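Local coordinates for malonyl CoA-acyl carrier protein transacylase (Staphylococcus aureus, PDB 3IM9), which catalyses transfer of the malonyl group from malonyl-CoA to holo-acyl carrier protein, supplying malonyl-ACP for fatty acid biosynthesis, at residues W227-N239 and E243-Q256. Sequence-based numbering, arbitrary orientation.
Sequences WRDAKFPVVQNVN and ETDKEVIKSNMVKQ. With CA (calcium ion), chain B.
Gln236 reaches across to helix 246-256, where its buried amide shows how a helix can be held through side-chain and backbone polar groups. With CG beside its backbone N (chi1 -62°) and the chain extended beyond, OE1 accepts from Asn252 ND2 at 2.9 Å, the donor above the carbonyl plane; NE2 bonds Glu100 and, weakly, Ile249 O. Packing is tight: Val238 CG2 lies 3.4 Å from Asn252 CG. Nearer the start of segment 227-239, Trp227 presents one indole face to the Lys250 chain, whose CD sits 3.8 Å from the five-membered-ring centroid (CH-pi), while Met253 CG meets the ring edge at CZ3. The solvent side is looser: Asp229 OD1 takes Lys246 N (2.8 Å) in the first turn of a helix N-capped by Asp245, and a water accepts from Asp229 N and, weakly, from Lys246 NZ. Val234 and Glu243 form an antiparallel hydrogen-bonded pair. At the far end Met253 O and Gln256 OE1 bind calcium with Tyr101; Arg122 NH2 donates to OE1, and Gln256, near His207, bonds Ser97 O through NE2, both probably catalytic residues. Trp227 and Ile249 rest on helix 99-106, Lys250 on helix 215-222, and Val234 against strand 92-95 of the parallel sheet.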
ATOM      1  N   TRP A 227      -5.623 -19.372   1.679  1.00 16.80           N
ATOM      2  CA  TRP A 227      -5.996 -18.167   2.335  1.00 16.04           C
ATOM      3  C   TRP A 227      -6.780 -18.505   3.596  1.00 17.55           C
ATOM      4  O   TRP A 227      -7.676 -19.407   3.588  1.00 19.00           O
ATOM      5  CB  TRP A 227      -6.892 -17.314   1.429  1.00 16.62           C
ATOM      6  CG  TRP A 227      -6.155 -16.845   0.207  1.00 14.83           C
ATOM      7  CD1 TRP A 227      -5.561 -17.602  -0.752  1.00 14.77           C
ATOM      8  CD2 TRP A 227      -5.898 -15.467  -0.124  1.00 14.62           C
ATOM      9  NE1 TRP A 227      -4.937 -16.759  -1.716  1.00 15.46           N
ATOM     10  CE2 TRP A 227      -5.135 -15.467  -1.313  1.00 14.32           C
ATOM     11  CE3 TRP A 227      -6.250 -14.248   0.488  1.00 11.80           C
ATOM     12  CZ2 TRP A 227      -4.703 -14.258  -1.946  1.00 11.90           C
ATOM     13  CZ3 TRP A 227      -5.835 -13.031  -0.170  1.00 14.23           C
ATOM     14  CH2 TRP A 227      -5.061 -13.086  -1.341  1.00 11.55           C
ATOM     15  N   ARG A 228      -6.473 -17.839   4.684  1.00 15.52           N
ATOM     16  CA  ARG A 228      -7.170 -18.022   5.943  1.00 15.45           C
ATOM     17  C   ARG A 228      -7.972 -16.881   6.373  1.00 16.75           C
ATOM     18  O   ARG A 228      -7.730 -15.729   5.959  1.00 15.67           O
ATOM     19  CB  ARG A 228      -6.157 -18.382   7.057  1.00 16.68           C
ATOM     20  CG  ARG A 228      -5.473 -19.718   6.781  1.00 22.78           C
ATOM     21  CD  ARG A 228      -4.465 -20.043   7.850  1.00 26.43           C
ATOM     22  NE  ARG A 228      -3.377 -19.062   7.864  1.00 32.12           N
ATOM     23  CZ  ARG A 228      -2.336 -19.028   7.015  1.00 36.13           C
ATOM     24  NH1 ARG A 228      -2.173 -19.924   6.018  1.00 37.37           N
ATOM     25  NH2 ARG A 228      -1.423 -18.097   7.185  1.00 33.35           N
ATOM     26  N   ASP A 229      -8.901 -17.084   7.301  1.00 15.74           N
ATOM     27  CA  ASP A 229      -9.605 -15.938   7.894  1.00 15.22           C
ATOM     28  C   ASP A 229      -8.618 -15.012   8.628  1.00 16.10           C
ATOM     29  O   ASP A 229      -7.554 -15.463   9.051  1.00 17.22           O
ATOM     30  CB  ASP A 229     -10.696 -16.414   8.854  1.00 16.58           C
ATOM     31  CG  ASP A 229     -11.875 -17.038   8.131  1.00 19.90           C
ATOM     32  OD1 ASP A 229     -12.114 -16.678   6.960  1.00 19.40           O
ATOM     33  OD2 ASP A 229     -12.561 -17.889   8.736  1.00 21.12           O
ATOM     34  N   ALA A 230      -8.957 -13.727   8.781  1.00 15.29           N
ATOM     35  CA  ALA A 230      -8.044 -12.789   9.462  1.00 16.13           C
ATOM     36  C   ALA A 230      -8.266 -12.916  10.985  1.00 17.10           C
ATOM     37  O   ALA A 230      -9.459 -12.962  11.438  1.00 18.46           O
ATOM     38  CB  ALA A 230      -8.382 -11.354   8.996  1.00 16.42           C
ATOM     39  N   LYS A 231      -7.188 -12.810  11.756  1.00 15.90           N
ATOM     40  CA  LYS A 231      -7.302 -12.809  13.203  1.00 19.57           C
ATOM     41  C   LYS A 231      -7.793 -11.497  13.804  1.00 18.33           C
ATOM     42  O   LYS A 231      -8.277 -11.453  14.959  1.00 20.37           O
ATOM     43  CB  LYS A 231      -5.946 -13.219  13.792  1.00 19.68           C
ATOM     44  CG  LYS A 231      -5.610 -14.719  13.719  1.00 24.32           C
ATOM     45  CD  LYS A 231      -4.226 -14.971  14.414  1.00 34.19           C
ATOM     46  CE  LYS A 231      -3.781 -16.450  14.551  1.00 36.13           C
ATOM     47  NZ  LYS A 231      -4.308 -17.235  13.455  1.00 40.79           N
ATOM     48  N   PHE A 232      -7.774 -10.395  13.034  1.00 15.45           N
ATOM     49  CA  PHE A 232      -8.370  -9.112  13.441  1.00 14.83           C
ATOM     50  C   PHE A 232      -8.681  -8.457  12.057  1.00 14.27           C
ATOM     51  O   PHE A 232      -8.075  -8.895  11.051  1.00 14.48           O
ATOM     52  CB  PHE A 232      -7.443  -8.254  14.357  1.00 16.06           C
ATOM     53  CG  PHE A 232      -5.997  -8.221  13.895  1.00 16.25           C
ATOM     54  CD1 PHE A 232      -5.071  -9.172  14.372  1.00 15.42           C
ATOM     55  CD2 PHE A 232      -5.535  -7.262  12.940  1.00 16.76           C
ATOM     56  CE1 PHE A 232      -3.753  -9.186  13.962  1.00 17.93           C
ATOM     57  CE2 PHE A 232      -4.183  -7.306  12.508  1.00 16.83           C
ATOM     58  CZ  PHE A 232      -3.299  -8.252  12.937  1.00 15.40           C
ATOM     59  N   PRO A 233      -9.624  -7.491  12.035  1.00 15.45           N
ATOM     60  CA  PRO A 233     -10.104  -6.987  10.715  1.00 15.28           C
ATOM     61  C   PRO A 233      -9.001  -6.224   9.923  1.00 11.54           C
ATOM     62  O   PRO A 233      -8.257  -5.416  10.457  1.00 13.53           O
ATOM     63  CB  PRO A 233     -11.212  -6.004  11.064  1.00 16.64           C
ATOM     64  CG  PRO A 233     -11.738  -6.454  12.550  1.00 14.53           C
ATOM     65  CD  PRO A 233     -10.425  -6.973  13.163  1.00 16.31           C
ATOM     66  N   VAL A 234      -9.025  -6.517   8.629  1.00 12.59           N
ATOM     67  CA  VAL A 234      -8.147  -5.849   7.620  1.00 10.55           C
ATOM     68  C   VAL A 234      -9.107  -4.846   6.960  1.00 10.51           C
ATOM     69  O   VAL A 234     -10.139  -5.281   6.337  1.00 12.50           O
ATOM     70  CB  VAL A 234      -7.631  -6.838   6.636  1.00 10.39           C
ATOM     71  CG1 VAL A 234      -6.792  -6.079   5.562  1.00 11.16           C
ATOM     72  CG2 VAL A 234      -6.811  -7.970   7.296  1.00 12.22           C
ATOM     73  N   VAL A 235      -8.828  -3.550   7.049  1.00 11.45           N
ATOM     74  CA  VAL A 235      -9.679  -2.544   6.382  1.00 12.05           C
ATOM     75  C   VAL A 235      -9.200  -2.491   4.939  1.00 12.17           C
ATOM     76  O   VAL A 235      -8.091  -2.039   4.680  1.00 11.00           O
ATOM     77  CB  VAL A 235      -9.627  -1.213   7.056  1.00 10.84           C
ATOM     78  CG1 VAL A 235     -10.599  -0.195   6.384  1.00 12.14           C
ATOM     79  CG2 VAL A 235     -10.102  -1.415   8.527  1.00 14.44           C
ATOM     80  N   GLN A 236      -9.997  -2.994   4.006  1.00 10.60           N
ATOM     81  CA  GLN A 236      -9.541  -3.201   2.629  1.00 11.19           C
ATOM     82  C   GLN A 236      -9.638  -1.936   1.795  1.00 11.31           C
ATOM     83  O   GLN A 236     -10.548  -1.082   1.963  1.00 10.76           O
ATOM     84  CB  GLN A 236     -10.261  -4.364   1.943  1.00 12.51           C
ATOM     85  CG  GLN A 236      -9.932  -5.633   2.724  1.00 11.33           C
ATOM     86  CD  GLN A 236     -10.186  -6.891   1.865  1.00 11.15           C
ATOM     87  OE1 GLN A 236     -11.317  -7.452   1.866  1.00 13.05           O
ATOM     88  NE2 GLN A 236      -9.181  -7.352   1.143  1.00 11.69           N
ATOM     89  N   ASN A 237      -8.658  -1.792   0.866  1.00 10.76           N
ATOM     90  CA  ASN A 237      -8.599  -0.612   0.039  1.00  9.72           C
ATOM     91  C   ASN A 237      -9.825  -0.427  -0.862  1.00  9.70           C
ATOM     92  O   ASN A 237     -10.149   0.713  -1.203  1.00  9.38           O
ATOM     93  CB  ASN A 237      -7.353  -0.709  -0.888  1.00 10.25           C
ATOM     94  CG  ASN A 237      -6.033  -0.467  -0.207  1.00 10.42           C
ATOM     95  OD1 ASN A 237      -5.915  -0.022   0.977  1.00 12.06           O
ATOM     96  ND2 ASN A 237      -5.014  -0.792  -0.958  1.00  7.03           N
ATOM     97  N   VAL A 238     -10.424  -1.540  -1.310  1.00  9.88           N
ATOM     98  CA  VAL A 238     -11.521  -1.467  -2.350  1.00 11.68           C
ATOM     99  C   VAL A 238     -12.742  -0.817  -1.713  1.00 11.89           C
ATOM    100  O   VAL A 238     -13.399  -0.014  -2.345  1.00 12.74           O
ATOM    101  CB  VAL A 238     -11.863  -2.858  -2.938  1.00 14.84           C
ATOM    102  CG1 VAL A 238     -10.783  -3.386  -3.718  1.00 18.50           C
ATOM    103  CG2 VAL A 238     -12.163  -3.908  -1.941  1.00 17.12           C
ATOM    104  N   ASN A 239     -13.047  -1.178  -0.444  1.00 12.57           N
ATOM    105  CA  ASN A 239     -14.367  -0.776   0.156  1.00 13.14           C
ATOM    106  C   ASN A 239     -14.277  -0.049   1.456  1.00 13.53           C
ATOM    107  O   ASN A 239     -15.298   0.414   1.977  1.00 13.14           O
ATOM    108  CB  ASN A 239     -15.257  -2.082   0.318  1.00 15.12           C
ATOM    109  CG  ASN A 239     -14.683  -3.072   1.368  1.00 20.70           C
ATOM    110  OD1 ASN A 239     -13.544  -2.922   1.832  1.00 15.76           O
ATOM    111  ND2 ASN A 239     -15.506  -4.086   1.813  1.00 18.98           N
ATOM    112  N   GLU A 243     -12.641  -6.319   7.205  1.00 14.29           N
ATOM    113  CA  GLU A 243     -13.067  -7.640   6.663  1.00 14.82           C
ATOM    114  C   GLU A 243     -12.286  -8.704   7.407  1.00 15.49           C
ATOM    115  O   GLU A 243     -11.092  -8.535   7.686  1.00 15.90           O
ATOM    116  CB  GLU A 243     -12.888  -7.827   5.136  1.00 14.13           C
ATOM    117  CG  GLU A 243     -13.641  -6.762   4.320  1.00 15.32           C
ATOM    118  CD  GLU A 243     -15.149  -6.975   4.355  1.00 20.71           C
ATOM    119  OE1 GLU A 243     -15.653  -7.972   5.001  1.00 17.91           O
ATOM    120  OE2 GLU A 243     -15.838  -6.162   3.695  1.00 21.78           O
ATOM    121  N   THR A 244     -12.880  -9.872   7.656  1.00 17.10           N
ATOM    122  CA  THR A 244     -12.143 -11.024   8.241  1.00 16.19           C
ATOM    123  C   THR A 244     -12.313 -12.278   7.456  1.00 16.07           C
ATOM    124  O   THR A 244     -11.531 -13.225   7.600  1.00 17.34           O
ATOM    125  CB  THR A 244     -12.557 -11.290   9.744  1.00 16.94           C
ATOM    126  OG1 THR A 244     -13.965 -11.516   9.739  1.00 19.25           O
ATOM    127  CG2 THR A 244     -12.289 -10.056  10.612  1.00 20.90           C
ATOM    128  N   ASP A 245     -13.329 -12.341   6.604  1.00 15.61           N
ATOM    129  CA  ASP A 245     -13.571 -13.559   5.826  1.00 17.80           C
ATOM    130  C   ASP A 245     -12.465 -13.821   4.798  1.00 17.88           C
ATOM    131  O   ASP A 245     -12.071 -12.913   4.067  1.00 16.32           O
ATOM    132  CB  ASP A 245     -14.930 -13.488   5.128  1.00 18.70           C
ATOM    133  CG  ASP A 245     -15.401 -14.839   4.630  1.00 24.95           C
ATOM    134  OD1 ASP A 245     -15.525 -15.010   3.398  1.00 30.47           O
ATOM    135  OD2 ASP A 245     -15.648 -15.731   5.469  1.00 32.04           O
ATOM    136  N   LYS A 246     -11.971 -15.058   4.736  1.00 18.38           N
ATOM    137  CA  LYS A 246     -10.962 -15.397   3.760  1.00 18.68           C
ATOM    138  C   LYS A 246     -11.418 -15.207   2.324  1.00 18.52           C
ATOM    139  O   LYS A 246     -10.618 -14.733   1.475  1.00 18.49           O
ATOM    140  CB  LYS A 246     -10.407 -16.818   3.936  1.00 19.55           C
ATOM    141  CG  LYS A 246     -11.480 -17.979   3.632  1.00 21.35           C
ATOM    142  CD  LYS A 246     -11.024 -19.405   3.888  1.00 27.30           C
ATOM    143  CE  LYS A 246     -11.006 -19.728   5.372  1.00 33.83           C
ATOM    144  NZ  LYS A 246     -10.722 -21.213   5.738  1.00 34.20           N
ATOM    145  N   GLU A 247     -12.686 -15.575   1.989  1.00 19.12           N
ATOM    146  CA  GLU A 247     -13.157 -15.495   0.583  1.00 18.50           C
ATOM    147  C   GLU A 247     -13.498 -14.040   0.247  1.00 17.06           C
ATOM    148  O   GLU A 247     -13.283 -13.604  -0.907  1.00 17.84           O
ATOM    149  CB  GLU A 247     -14.481 -16.362   0.376  1.00 18.14           C
ATOM    150  CG  GLU A 247     -14.278 -17.885   0.279  1.00 26.29           C
ATOM    151  CD  GLU A 247     -13.355 -18.393  -0.848  1.00 35.27           C
ATOM    152  OE1 GLU A 247     -12.809 -19.500  -0.680  1.00 38.54           O
ATOM    153  OE2 GLU A 247     -13.123 -17.730  -1.893  1.00 39.76           O
ATOM    154  N   VAL A 248     -13.981 -13.260   1.200  1.00 17.00           N
ATOM    155  CA  VAL A 248     -14.266 -11.901   0.916  1.00 16.35           C
ATOM    156  C   VAL A 248     -12.908 -11.152   0.721  1.00 15.78           C
ATOM    157  O   VAL A 248     -12.759 -10.367  -0.230  1.00 17.71           O
ATOM    158  CB  VAL A 248     -14.976 -11.259   2.028  1.00 16.71           C
ATOM    159  CG1 VAL A 248     -15.088  -9.732   1.870  1.00 14.94           C
ATOM    160  CG2 VAL A 248     -16.395 -12.001   2.217  1.00 17.57           C
ATOM    161  N   ILE A 249     -11.961 -11.408   1.599  1.00 13.65           N
ATOM    162  CA  ILE A 249     -10.650 -10.713   1.465  1.00 13.58           C
ATOM    163  C   ILE A 249     -10.008 -11.089   0.164  1.00 15.07           C
ATOM    164  O   ILE A 249      -9.517 -10.182  -0.598  1.00 14.73           O
ATOM    165  CB  ILE A 249      -9.812 -11.068   2.669  1.00 13.89           C
ATOM    166  CG1 ILE A 249     -10.324 -10.377   3.901  1.00 12.50           C
ATOM    167  CG2 ILE A 249      -8.303 -10.699   2.445  1.00 13.35           C
ATOM    168  CD1 ILE A 249      -9.669 -10.880   5.206  1.00 14.74           C
ATOM    169  N   LYS A 250      -9.985 -12.365  -0.207  1.00 14.16           N
ATOM    170  CA  LYS A 250      -9.318 -12.814  -1.434  1.00 15.23           C
ATOM    171  C   LYS A 250      -9.984 -12.150  -2.660  1.00 16.33           C
ATOM    172  O   LYS A 250      -9.320 -11.608  -3.579  1.00 14.95           O
ATOM    173  CB  LYS A 250      -9.359 -14.349  -1.516  1.00 14.67           C
ATOM    174  CG  LYS A 250      -8.715 -14.944  -2.804  1.00 17.33           C
ATOM    175  CD  LYS A 250      -8.760 -16.533  -2.769  1.00 17.87           C
ATOM    176  CE  LYS A 250      -8.237 -17.129  -4.099  1.00 23.26           C
ATOM    177  NZ  LYS A 250      -8.608 -18.581  -4.254  1.00 22.71           N
ATOM    178  N   SER A 251     -11.316 -12.133  -2.700  1.00 15.05           N
ATOM    179  CA  SER A 251     -12.006 -11.534  -3.840  1.00 15.41           C
ATOM    180  C   SER A 251     -11.678 -10.035  -3.922  1.00 14.92           C
ATOM    181  O   SER A 251     -11.447  -9.471  -5.007  1.00 14.70           O
ATOM    182  CB  SER A 251     -13.532 -11.641  -3.568  1.00 18.12           C
ATOM    183  OG  SER A 251     -14.204 -10.995  -4.617  1.00 22.50           O
ATOM    184  N   ASN A 252     -11.560  -9.396  -2.771  1.00 14.03           N
ATOM    185  CA  ASN A 252     -11.228  -7.957  -2.726  1.00 13.99           C
ATOM    186  C   ASN A 252      -9.771  -7.684  -3.095  1.00 11.01           C
ATOM    187  O   ASN A 252      -9.500  -6.544  -3.518  1.00 12.28           O
ATOM    188  CB  ASN A 252     -11.543  -7.427  -1.335  1.00 15.14           C
ATOM    189  CG  ASN A 252     -13.043  -7.136  -1.187  1.00 18.74           C
ATOM    190  OD1 ASN A 252     -13.761  -7.002  -2.194  1.00 18.65           O
ATOM    191  ND2 ASN A 252     -13.485  -7.014   0.021  1.00 17.69           N
ATOM    192  N   MET A 253      -8.901  -8.681  -3.005  1.00 11.86           N
ATOM    193  CA  MET A 253      -7.558  -8.436  -3.497  1.00 10.02           C
ATOM    194  C   MET A 253      -7.534  -8.440  -5.005  1.00 11.76           C
ATOM    195  O   MET A 253      -6.626  -7.745  -5.600  1.00 11.48           O
ATOM    196  CB  MET A 253      -6.599  -9.572  -3.006  1.00 10.96           C
ATOM    197  CG  MET A 253      -6.423  -9.569  -1.400  1.00 12.07           C
ATOM    198  SD  MET A 253      -6.453  -7.996  -0.579  1.00 11.46           S
ATOM    199  CE  MET A 253      -4.932  -7.170  -1.258  1.00 10.43           C
ATOM    200  N   VAL A 254      -8.373  -9.270  -5.659  1.00 10.50           N
ATOM    201  CA  VAL A 254      -8.406  -9.174  -7.086  1.00  9.92           C
ATOM    202  C   VAL A 254      -9.067  -7.799  -7.513  1.00 10.80           C
ATOM    203  O   VAL A 254      -8.508  -7.083  -8.397  1.00 10.77           O
ATOM    204  CB  VAL A 254      -9.252 -10.354  -7.698  1.00 11.41           C
ATOM    205  CG1 VAL A 254      -9.200 -10.224  -9.204  1.00 13.71           C
ATOM    206  CG2 VAL A 254      -8.583 -11.648  -7.234  1.00 13.00           C
ATOM    207  N   LYS A 255     -10.156  -7.419  -6.841  1.00 12.95           N
ATOM    208  CA  LYS A 255     -10.822  -6.103  -7.202  1.00 12.17           C
ATOM    209  C   LYS A 255      -9.892  -4.924  -6.944  1.00 11.74           C
ATOM    210  O   LYS A 255      -9.948  -3.938  -7.647  1.00 12.29           O
ATOM    211  CB  LYS A 255     -12.076  -5.882  -6.379  1.00 13.73           C
ATOM    212  CG  LYS A 255     -13.098  -6.975  -6.665  1.00 15.62           C
ATOM    213  CD  LYS A 255     -14.380  -6.702  -5.875  1.00 22.49           C
ATOM    214  CE  LYS A 255     -15.432  -7.784  -6.339  1.00 31.45           C
ATOM    215  NZ  LYS A 255     -16.749  -7.602  -5.603  1.00 34.06           N
ATOM    216  N   GLN A 256      -9.001  -5.090  -5.959  1.00 11.99           N
ATOM    217  CA  GLN A 256      -8.087  -4.008  -5.558  1.00 11.72           C
ATOM    218  C   GLN A 256      -7.246  -3.556  -6.780  1.00 10.90           C
ATOM    219  O   GLN A 256      -6.934  -2.354  -6.911  1.00 12.49           O
ATOM    220  CB  GLN A 256      -7.148  -4.512  -4.466  1.00 10.18           C
ATOM    221  CG  GLN A 256      -6.368  -3.359  -3.773  1.00 10.35           C
ATOM    222  CD  GLN A 256      -4.983  -3.820  -3.309  1.00 10.66           C
ATOM    223  OE1 GLN A 256      -4.276  -4.534  -4.017  1.00 12.66           O
ATOM    224  NE2 GLN A 256      -4.609  -3.416  -2.127  1.00  9.23           N
TER
HETATM  225 CA    CA B 601      -4.155  -6.850  -5.204  1.00 27.15          CA
HETATM  226  O   HOH W   1      -9.533 -19.803   8.234  1.00 25.41           O
HETATM  227  O   HOH W   2      -8.878  -4.316  -1.252  1.00 10.91           O